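Local coordinates for protein Ispd/ispf bifunctional enzyme (Campylobacter jejuni, PDB 1W55) that carries out two steps of non-mevalonate isoprenoid biosynthesis, transferring CMP from CTP to methylerythritol phosphate and cyclising a later intermediate to methylerythritol cyclodiphosphate with release of CMP, at residues Q24-P32 / D202-I210. Residues are numbered along the deposited sequence; the frame is centred on the assembly and turned at random.
Sequences QFLRLGNDP and DLPTPSFEI
With chi1 at 84°, the Ser207 side chain places OG between its own backbone N and carbonyl carbon, facing Asn30, whose chi1 of -92° swings the amide across to meet it. The hydroxyl donates to the amide oxygen, Ser207 OG to Asn30 OD1, over 2.7 Å, only slightly tilted from the carbonyl plane. Beside this bond the backbones join at a single bridge, Gly29 with Pro206. Gly29 N donates to Thr205 O (3.1 Å), and Ser207 N returns a bond to Gly29 O (2.9 Å). Gly29 belongs to the type II' turn of the hairpin 27-28/31-32, where its positive phi suits a glycine. A CA-H...O contact from Leu28 CA to Pro204 O (3.3 Å) extends the backbone pairing.

Apolar groups meet on the Leu203 side of the bridge. Leu28 CD1 touches Leu203 CD2 at 4.0 Å, the two side chains crossing at a slant, while Leu28 CB lies against the ring carbon CD of Pro204 at 4.2 Å. Pro206 sets its CB 3.9 Å from Arg27 CB and its ring beside Arg27 O, a carbonyl that accepts a hydrogen bond from Trp368 NE1 near the C-terminus. In the modelled conformer the Arg27 guanidinium instead turns back to its own segment, with NH1 bonded to Phe25 O, which lies in the guanidinium plane.

Past Ser207 the chain leads into strand 210-224, and the Glu209 carboxylate forms salt bridges with Lys364 and Arg335 of a second subunit. A linker with two prolines is thus held by two backbone hydrogen bonds and the Ser207-Asn30 hydrogen bond to the cytidylyltransferase hairpin, joining that domain to the subunit interface of the cyclodiphosphate synthase.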
loop_
_atom_site.group_PDB
_atom_site.type_symbol
_atom_site.label_atom_id
_atom_site.label_comp_id
_atom_site.label_asym_id
_atom_site.label_seq_id
_atom_site.Cartn_x
_atom_site.Cartn_y
_atom_site.Cartn_z
ATOM N N GLN A 24 11.900 14.308 23.986
ATOM C CA GLN A 24 12.148 15.425 23.074
ATOM C C GLN A 24 13.207 15.107 22.013
ATOM O O GLN A 24 13.277 15.803 20.991
ATOM C CB GLN A 24 12.481 16.727 23.814
ATOM C CG GLN A 24 13.302 16.574 25.079
ATOM C CD GLN A 24 12.438 16.362 26.315
ATOM O OE1 GLN A 24 12.286 15.228 26.775
ATOM N NE2 GLN A 24 11.877 17.451 26.855
ATOM N N PHE A 25 13.993 14.044 22.252
ATOM C CA PHE A 25 15.041 13.611 21.333
ATOM C C PHE A 25 14.769 12.308 20.567
ATOM O O PHE A 25 15.668 11.798 19.907
ATOM C CB PHE A 25 16.405 13.544 22.045
ATOM C CG PHE A 25 16.768 14.812 22.758
ATOM C CD1 PHE A 25 17.026 14.805 24.121
ATOM C CD2 PHE A 25 16.808 16.017 22.079
ATOM C CE1 PHE A 25 17.331 15.978 24.796
ATOM C CE2 PHE A 25 17.112 17.203 22.741
ATOM C CZ PHE A 25 17.377 17.182 24.099
ATOM N N LEU A 26 13.559 11.764 20.656
ATOM C CA LEU A 26 13.137 10.704 19.732
ATOM C C LEU A 26 13.191 11.237 18.318
ATOM O O LEU A 26 12.792 12.389 18.081
ATOM C CB LEU A 26 11.706 10.258 20.006
ATOM C CG LEU A 26 11.391 9.590 21.342
ATOM C CD1 LEU A 26 9.880 9.440 21.471
ATOM C CD2 LEU A 26 12.107 8.241 21.472
ATOM N N ARG A 27 13.664 10.426 17.379
ATOM C CA ARG A 27 13.768 10.891 16.005
ATOM C C ARG A 27 12.500 10.629 15.212
ATOM O O ARG A 27 11.992 9.517 15.182
ATOM C CB ARG A 27 15.008 10.309 15.296
ATOM C CG ARG A 27 16.141 11.331 15.109
ATOM C CD ARG A 27 16.556 12.043 16.413
ATOM N NE ARG A 27 17.777 12.832 16.285
ATOM C CZ ARG A 27 18.557 13.179 17.307
ATOM N NH1 ARG A 27 18.238 12.823 18.540
ATOM N NH2 ARG A 27 19.656 13.895 17.097
ATOM N N LEU A 28 11.999 11.681 14.585
ATOM C CA LEU A 28 10.842 11.617 13.698
ATOM C C LEU A 28 11.379 12.061 12.353
ATOM O O LEU A 28 11.697 13.239 12.165
ATOM C CB LEU A 28 9.724 12.570 14.166
ATOM C CG LEU A 28 9.251 12.513 15.629
ATOM C CD1 LEU A 28 7.978 13.342 15.824
ATOM C CD2 LEU A 28 9.048 11.090 16.140
ATOM N N GLY A 29 11.528 11.118 11.426
ATOM C CA GLY A 29 12.299 11.393 10.222
ATOM C C GLY A 29 13.718 11.725 10.643
ATOM O O GLY A 29 14.299 10.994 11.447
ATOM N N ASN A 30 14.261 12.829 10.120
ATOM C CA ASN A 30 15.611 13.287 10.467
ATOM C C ASN A 30 15.647 14.144 11.725
ATOM O O ASN A 30 16.731 14.419 12.235
ATOM C CB ASN A 30 16.246 14.106 9.325
ATOM C CG ASN A 30 17.095 13.249 8.350
ATOM O OD1 ASN A 30 17.534 12.132 8.668
ATOM N ND2 ASN A 30 17.322 13.792 7.154
ATOM N N ASP A 31 14.480 14.547 12.229
ATOM C CA ASP A 31 14.423 15.585 13.248
ATOM C C ASP A 31 14.140 15.031 14.625
ATOM O O ASP A 31 13.285 14.166 14.774
ATOM C CB ASP A 31 13.323 16.611 12.912
ATOM C CG ASP A 31 13.726 17.566 11.811
ATOM O OD1 ASP A 31 14.938 17.764 11.586
ATOM O OD2 ASP A 31 12.895 18.178 11.117
ATOM N N PRO A 32 14.798 15.574 15.646
ATOM C CA PRO A 32 14.404 15.272 17.029
ATOM C C PRO A 32 12.972 15.781 17.221
ATOM O O PRO A 32 12.561 16.718 16.530
ATOM C CB PRO A 32 15.408 16.058 17.879
ATOM C CG PRO A 32 16.000 17.087 16.957
ATOM C CD PRO A 32 15.905 16.548 15.567
ATOM N N ASP A 202 0.345 8.612 14.859
ATOM C CA ASP A 202 0.885 8.199 13.564
ATOM C C ASP A 202 2.191 8.967 13.290
ATOM O O ASP A 202 2.302 9.718 12.319
ATOM C CB ASP A 202 -0.171 8.403 12.459
ATOM C CG ASP A 202 0.250 7.819 11.109
ATOM O OD1 ASP A 202 0.905 6.745 11.075
ATOM O OD2 ASP A 202 -0.040 8.378 10.023
ATOM N N LEU A 203 3.167 8.779 14.173
ATOM C CA LEU A 203 4.423 9.518 14.107
ATOM C C LEU A 203 5.355 8.992 12.995
ATOM O O LEU A 203 5.371 7.791 12.713
ATOM C CB LEU A 203 5.119 9.483 15.473
ATOM C CG LEU A 203 4.444 10.216 16.642
ATOM C CD1 LEU A 203 5.180 9.965 17.948
ATOM C CD2 LEU A 203 4.351 11.706 16.387
ATOM N N PRO A 204 6.103 9.879 12.341
ATOM C CA PRO A 204 7.083 9.439 11.331
ATOM C C PRO A 204 8.214 8.668 12.014
ATOM O O PRO A 204 8.738 9.140 13.015
ATOM C CB PRO A 204 7.609 10.756 10.738
ATOM C CG PRO A 204 6.634 11.805 11.166
ATOM C CD PRO A 204 6.082 11.345 12.494
ATOM N N THR A 205 8.552 7.490 11.498
ATOM C CA THR A 205 9.589 6.636 12.092
ATOM C C THR A 205 10.992 7.229 11.854
ATOM O O THR A 205 11.171 8.028 10.930
ATOM C CB THR A 205 9.491 5.221 11.514
ATOM O OG1 THR A 205 9.553 5.296 10.083
ATOM C CG2 THR A 205 8.101 4.638 11.786
ATOM N N PRO A 206 11.981 6.851 12.672
ATOM C CA PRO A 206 13.305 7.501 12.608
ATOM C C PRO A 206 13.984 7.235 11.272
ATOM O O PRO A 206 13.807 6.157 10.713
ATOM C CB PRO A 206 14.107 6.819 13.730
ATOM C CG PRO A 206 13.093 6.110 14.588
ATOM C CD PRO A 206 11.946 5.763 13.669
ATOM N N SER A 207 14.753 8.199 10.778
ATOM C CA SER A 207 15.542 7.970 9.573
ATOM C C SER A 207 16.643 6.918 9.788
ATOM O O SER A 207 16.966 6.520 10.933
ATOM C CB SER A 207 16.106 9.286 9.043
ATOM O OG SER A 207 17.309 9.646 9.698
ATOM N N PHE A 208 17.212 6.462 8.685
ATOM C CA PHE A 208 18.173 5.365 8.738
ATOM C C PHE A 208 19.608 5.836 8.850
ATOM O O PHE A 208 20.514 5.027 8.726
ATOM C CB PHE A 208 18.005 4.412 7.539
ATOM C CG PHE A 208 16.678 3.669 7.530
ATOM C CD1 PHE A 208 15.869 3.670 6.392
ATOM C CD2 PHE A 208 16.224 2.992 8.666
ATOM C CE1 PHE A 208 14.629 2.995 6.387
ATOM C CE2 PHE A 208 14.990 2.322 8.667
ATOM C CZ PHE A 208 14.199 2.323 7.525
ATOM N N GLU A 209 19.821 7.128 9.107
ATOM C CA GLU A 209 21.191 7.651 9.219
ATOM C C GLU A 209 21.980 6.938 10.293
ATOM O O GLU A 209 21.454 6.586 11.369
ATOM C CB GLU A 209 21.239 9.177 9.431
ATOM C CG GLU A 209 20.759 9.969 8.227
ATOM C CD GLU A 209 21.108 11.459 8.267
ATOM O OE1 GLU A 209 21.217 12.080 7.179
ATOM O OE2 GLU A 209 21.251 12.023 9.363
ATOM N N ILE A 210 23.244 6.701 9.983
ATOM C CA ILE A 210 24.138 6.033 10.910
ATOM C C ILE A 210 25.382 6.903 11.135
ATOM O O ILE A 210 25.976 7.396 10.176
ATOM C CB ILE A 210 24.482 4.596 10.409
ATOM C CG1 ILE A 210 23.211 3.734 10.411
ATOM C CG2 ILE A 210 25.573 3.952 11.266
ATOM C CD1 ILE A 210 23.388 2.326 9.819
#